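Local coordinates for protein diol-dehydratase (Roseburia inulinivorans, PDB 5I2A) that probably dehydrates 1,2-propanediol without vitamin B12, as a lyase of the glycyl radical enzyme family, at residues V385-S389 / R778-D782; Q352-G356 / D428-N432. One frame throughout, in Å; residues are numbered along the deposited sequence.

Contact 1 of 2, residues V385-S389 / R778-D782; sequences VWHGS and RGYFD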
loop_
_atom_site.group_PDB
_atom_site.type_symbol
_atom_site.label_atom_id
_atom_site.label_comp_id
_atom_site.label_asym_id
_atom_site.label_seq_id
_atom_site.Cartn_x
_atom_site.Cartn_y
_atom_site.Cartn_z
ATOM N N VAL A 385 -23.579 -33.300 10.836
ATOM C CA VAL A 385 -24.354 -34.502 10.572
ATOM C C VAL A 385 -23.920 -35.121 9.236
ATOM O O VAL A 385 -23.801 -34.414 8.231
ATOM C CB VAL A 385 -25.870 -34.192 10.517
ATOM C CG1 VAL A 385 -26.687 -35.457 10.216
ATOM C CG2 VAL A 385 -26.328 -33.545 11.805
ATOM N N TRP A 386 -23.659 -36.425 9.234
ATOM C CA TRP A 386 -23.405 -37.152 7.987
ATOM C C TRP A 386 -24.027 -38.545 8.074
ATOM O O TRP A 386 -24.503 -38.943 9.134
ATOM C CB TRP A 386 -21.901 -37.214 7.675
ATOM C CG TRP A 386 -21.107 -38.175 8.498
ATOM C CD1 TRP A 386 -20.864 -38.111 9.838
ATOM C CD2 TRP A 386 -20.412 -39.328 8.020
ATOM N NE1 TRP A 386 -20.076 -39.162 10.226
ATOM C CE2 TRP A 386 -19.781 -39.925 9.128
ATOM C CE3 TRP A 386 -20.262 -39.916 6.759
ATOM C CZ2 TRP A 386 -19.015 -41.088 9.019
ATOM C CZ3 TRP A 386 -19.503 -41.078 6.648
ATOM C CH2 TRP A 386 -18.889 -41.647 7.774
ATOM N N HIS A 387 -24.044 -39.275 6.964
ATOM C CA HIS A 387 -24.755 -40.551 6.925
ATOM C C HIS A 387 -24.222 -41.538 7.960
ATOM O O HIS A 387 -24.971 -42.342 8.485
ATOM C CB HIS A 387 -24.704 -41.156 5.514
ATOM C CG HIS A 387 -23.353 -41.662 5.098
ATOM N ND1 HIS A 387 -22.512 -40.952 4.265
ATOM C CD2 HIS A 387 -22.717 -42.831 5.364
ATOM C CE1 HIS A 387 -21.413 -41.654 4.048
ATOM N NE2 HIS A 387 -21.512 -42.797 4.706
ATOM N N GLY A 388 -22.944 -41.431 8.300
ATOM C CA GLY A 388 -22.364 -42.286 9.322
ATOM C C GLY A 388 -22.263 -41.682 10.714
ATOM O O GLY A 388 -21.544 -42.208 11.553
ATOM N N SER A 389 -22.977 -40.588 10.976
ATOM C CA SER A 389 -22.976 -39.997 12.320
ATOM C C SER A 389 -23.340 -41.024 13.391
ATOM O O SER A 389 -24.259 -41.802 13.209
ATOM C CB SER A 389 -23.965 -38.823 12.418
ATOM O OG SER A 389 -23.491 -37.670 11.757
ATOM N N ARG A 778 -33.039 -35.249 9.022
ATOM C CA ARG A 778 -32.539 -36.079 7.932
ATOM C C ARG A 778 -33.403 -35.997 6.666
ATOM O O ARG A 778 -32.878 -36.049 5.567
ATOM C CB ARG A 778 -32.414 -37.528 8.383
ATOM C CG ARG A 778 -31.262 -37.747 9.331
ATOM C CD ARG A 778 -30.809 -39.181 9.286
ATOM N NE ARG A 778 -29.627 -39.444 10.104
ATOM C CZ ARG A 778 -28.382 -39.146 9.745
ATOM N NH1 ARG A 778 -28.135 -38.541 8.593
ATOM N NH2 ARG A 778 -27.379 -39.450 10.548
ATOM N N GLY A 779 -34.718 -35.858 6.819
ATOM C CA GLY A 779 -35.597 -35.706 5.670
ATOM C C GLY A 779 -35.270 -34.467 4.843
ATOM O O GLY A 779 -35.312 -34.494 3.616
ATOM N N TYR A 780 -34.952 -33.373 5.527
ATOM C CA TYR A 780 -34.506 -32.139 4.878
ATOM C C TYR A 780 -33.105 -32.302 4.279
ATOM O O TYR A 780 -32.858 -31.926 3.134
ATOM C CB TYR A 780 -34.531 -30.997 5.895
ATOM C CG TYR A 780 -34.019 -29.673 5.405
ATOM C CD1 TYR A 780 -34.673 -28.983 4.397
ATOM C CD2 TYR A 780 -32.902 -29.091 5.981
ATOM C CE1 TYR A 780 -34.213 -27.746 3.962
ATOM C CE2 TYR A 780 -32.431 -27.855 5.550
ATOM C CZ TYR A 780 -33.098 -27.192 4.545
ATOM O OH TYR A 780 -32.643 -25.978 4.109
ATOM N N PHE A 781 -32.188 -32.871 5.055
ATOM C CA PHE A 781 -30.812 -33.036 4.588
ATOM C C PHE A 781 -30.762 -33.983 3.373
ATOM O O PHE A 781 -29.974 -33.770 2.454
ATOM C CB PHE A 781 -29.896 -33.546 5.715
ATOM C CG PHE A 781 -29.487 -32.481 6.720
ATOM C CD1 PHE A 781 -29.947 -31.179 6.609
ATOM C CD2 PHE A 781 -28.638 -32.793 7.772
ATOM C CE1 PHE A 781 -29.562 -30.202 7.531
ATOM C CE2 PHE A 781 -28.251 -31.842 8.691
ATOM C CZ PHE A 781 -28.708 -30.533 8.577
ATOM N N ASP A 782 -31.638 -34.990 3.347
ATOM C CA ASP A 782 -31.709 -35.925 2.215
ATOM C C ASP A 782 -32.209 -35.265 0.935
ATOM O O ASP A 782 -32.092 -35.834 -0.147
ATOM C CB ASP A 782 -32.616 -37.109 2.537
ATOM C CG ASP A 782 -31.975 -38.088 3.487
ATOM O OD1 ASP A 782 -30.751 -38.036 3.668
ATOM O OD2 ASP A 782 -32.711 -38.897 4.064
#
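Phe-781, on helix 766-781, packs on Val-385, and Arg-778, one turn earlier, reaches past it to the type I beta turn from Trp-386 to Ser-389, in the glycyl radical enzyme fold where strand 380-385 gives way to helix 391-402. Phe-781 presents the edge of its ring: CE2 lies 3.8 Å from CB of Val-385, and the two side chains cross at about a right angle. The branched valine suits this end of the strand, because CG1, anti to the backbone N (chi1 179°), is carried toward the guanidinium of Arg-778 while CB and CG2 lie against CE2 of the phenyl ring. Arg-778 runs extended from CG to NE, long enough to bring NH2 above the carbonyl plane of Trp-386, where it donates to Trp-386 O at 3.2 Å and 164°, in the guanidinium's own plane. Shortening Arg-778 to an alanine would probably cost Trp-386 O its donor from the helix and some packing on CG1 of Val-385. Ser-389 OG accepts from Trp-386 N at 2.8 Å, while Asp-358 binds the indole NE1. Trp-386 O is gripped from opposite faces of its plane, by Arg-778 NH2 and by Ser-389 N, the latter 2.9 Å away.

Contact 2 of 2, residues Q352-G356 / D428-N432; sequences QTVQG and DEARN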
loop_
_atom_site.group_PDB
_atom_site.type_symbol
_atom_site.label_atom_id
_atom_site.label_comp_id
_atom_site.label_asym_id
_atom_site.label_seq_id
_atom_site.Cartn_x
_atom_site.Cartn_y
_atom_site.Cartn_z
ATOM N N GLN A 352 -16.765 -36.060 10.142
ATOM C CA GLN A 352 -15.876 -37.083 9.594
ATOM C C GLN A 352 -14.423 -36.746 9.816
ATOM O O GLN A 352 -14.052 -35.577 9.930
ATOM C CB GLN A 352 -16.094 -37.258 8.088
ATOM C CG GLN A 352 -17.516 -37.546 7.682
ATOM C CD GLN A 352 -17.716 -37.506 6.172
ATOM O OE1 GLN A 352 -17.018 -38.189 5.417
ATOM N NE2 GLN A 352 -18.682 -36.714 5.729
ATOM N N THR A 353 -13.605 -37.788 9.881
ATOM C CA THR A 353 -12.164 -37.647 9.822
ATOM C C THR A 353 -11.769 -37.486 8.356
ATOM O O THR A 353 -12.597 -37.666 7.466
ATOM C CB THR A 353 -11.462 -38.867 10.415
ATOM O OG1 THR A 353 -11.776 -40.008 9.608
ATOM C CG2 THR A 353 -11.944 -39.122 11.838
ATOM N N VAL A 354 -10.508 -37.162 8.099
ATOM C CA VAL A 354 -10.044 -36.977 6.731
ATOM C C VAL A 354 -10.170 -38.298 5.972
ATOM O O VAL A 354 -10.454 -38.327 4.781
ATOM C CB VAL A 354 -8.591 -36.449 6.709
ATOM C CG1 VAL A 354 -8.016 -36.478 5.308
ATOM C CG2 VAL A 354 -8.553 -35.028 7.259
ATOM N N GLN A 355 -10.012 -39.383 6.715
ATOM C CA GLN A 355 -10.168 -40.744 6.232
ATOM C C GLN A 355 -11.619 -41.078 5.828
ATOM O O GLN A 355 -11.872 -42.047 5.113
ATOM C CB GLN A 355 -9.680 -41.694 7.328
ATOM C CG GLN A 355 -9.608 -43.164 6.971
ATOM C CD GLN A 355 -8.954 -44.002 8.073
ATOM O OE1 GLN A 355 -8.518 -43.476 9.099
ATOM N NE2 GLN A 355 -8.852 -45.308 7.843
ATOM N N GLY A 356 -12.574 -40.280 6.293
ATOM C CA GLY A 356 -13.972 -40.524 5.977
ATOM C C GLY A 356 -14.710 -41.434 6.950
ATOM O O GLY A 356 -15.731 -42.019 6.597
ATOM N N ASP A 428 -9.895 -33.683 0.963
ATOM C CA ASP A 428 -9.356 -33.849 2.313
ATOM C C ASP A 428 -9.597 -32.582 3.153
ATOM O O ASP A 428 -9.833 -32.657 4.350
ATOM C CB ASP A 428 -7.849 -34.135 2.298
ATOM C CG ASP A 428 -7.497 -35.552 1.823
ATOM O OD1 ASP A 428 -8.399 -36.361 1.574
ATOM O OD2 ASP A 428 -6.293 -35.846 1.729
ATOM N N GLU A 429 -9.476 -31.424 2.522
ATOM C CA GLU A 429 -9.654 -30.161 3.233
ATOM C C GLU A 429 -11.122 -29.993 3.596
ATOM O O GLU A 429 -11.452 -29.685 4.727
ATOM C CB GLU A 429 -9.162 -28.987 2.380
ATOM C CG GLU A 429 -7.647 -28.903 2.308
ATOM C CD GLU A 429 -7.154 -27.929 1.245
ATOM O OE1 GLU A 429 -7.933 -27.570 0.335
ATOM O OE2 GLU A 429 -5.982 -27.534 1.321
ATOM N N ALA A 430 -11.986 -30.230 2.620
ATOM C CA ALA A 430 -13.411 -30.019 2.775
ATOM C C ALA A 430 -13.955 -30.918 3.875
ATOM O O ALA A 430 -14.815 -30.505 4.650
ATOM C CB ALA A 430 -14.140 -30.280 1.448
ATOM N N ARG A 431 -13.427 -32.137 3.953
ATOM C CA ARG A 431 -13.846 -33.085 4.976
ATOM C C ARG A 431 -13.530 -32.607 6.374
ATOM O O ARG A 431 -14.146 -33.052 7.340
ATOM C CB ARG A 431 -13.188 -34.451 4.758
ATOM C CG ARG A 431 -14.073 -35.401 3.999
ATOM C CD ARG A 431 -13.434 -36.769 3.823
ATOM N NE ARG A 431 -14.154 -37.551 2.828
ATOM C CZ ARG A 431 -13.688 -38.668 2.285
ATOM N NH1 ARG A 431 -12.498 -39.136 2.646
ATOM N NH2 ARG A 431 -14.416 -39.328 1.394
ATOM N N ASN A 432 -12.561 -31.710 6.479
ATOM C CA ASN A 432 -12.177 -31.181 7.767
ATOM C C ASN A 432 -12.837 -29.834 8.051
ATOM O O ASN A 432 -12.350 -29.065 8.872
ATOM C CB ASN A 432 -10.659 -31.045 7.852
ATOM C CG ASN A 432 -10.189 -30.827 9.268
ATOM O OD1 ASN A 432 -10.640 -31.512 10.172
ATOM N ND2 ASN A 432 -9.324 -29.833 9.477
#
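The type I beta turn from Thr-353 to Gly-356, closed by Gly-356 N to Thr-353 O at 2.9 Å, lies against helix 427-431, the backbones coming nearest where Val-354 CA stands 5.5 Å from Asp-428 CA. Here the loop after strand 346-350, in the pyruvate formate lyase-like fold, meets a short surface helix. Arg-431 and Val-354 share the bulk of the contact. The arginine chain, extended from CG to NE, runs along the turn and brings CD to 3.5 Å from Val-354 O, with NH1 just beyond. NH1 donates to that same carbonyl at 3.1 Å with an N-H...O angle of 158°; the oxygen sits at the edge of the guanidinium, in its plane, while the donor is tilted from the carbonyl plane. One guanidinium face lies over Gly-356 CA, offset toward the rim. Glycine fits here for two reasons: a CB would come tight against NH1, and the positive phi would press that CB on the preceding carbonyl.

Val-354 crosses Asp-428 at about a right angle. CG1, anti to the backbone N (chi1 170°), rests 3.6 Å from CG of Asp-428, touching a carboxylate with a methyl group, while CG2 turns to the helix backbone at Asp-428 O. Deeper in, Gln-352 slants past Arg-431, its amide plane 43° from the guanidinium and its OE1 approaching NE of Arg-431 to 3.9 Å; its NE2 is bound by Asp-413. The backbone oxygens of Gln-352 and Arg-431, 3.6 Å apart, are served by Arg-289 and Arg-384 respectively. With one charged donor on a main-chain carbonyl, and otherwise aliphatic or polar packing, the contact probably rests more on the shape of the turn than on pairing of opposite charges.

Contact 1 is partly buried and contact 2 lies at the surface, yet both join a loop following a strand of one mixed sheet to a helix, and the strands, 380-385 and 346-350, are neighbours in it. In each, an arginine donates to a carbonyl of a type I turn. The surroundings differ: contact 1 adds an aromatic edge against valine and links two distant parts of the sequence, whereas contact 2 sets its valine beside a carboxylate and joins parts with only 71 residues between them. They meet directly: the indole of contact 1 packs on both Gln-352 and Gly-356 of contact 2, Trp-386 CH2 lying 3.4 Å from Gly-356 O. The centres of contact 1 and contact 2 are about 16 Å apart.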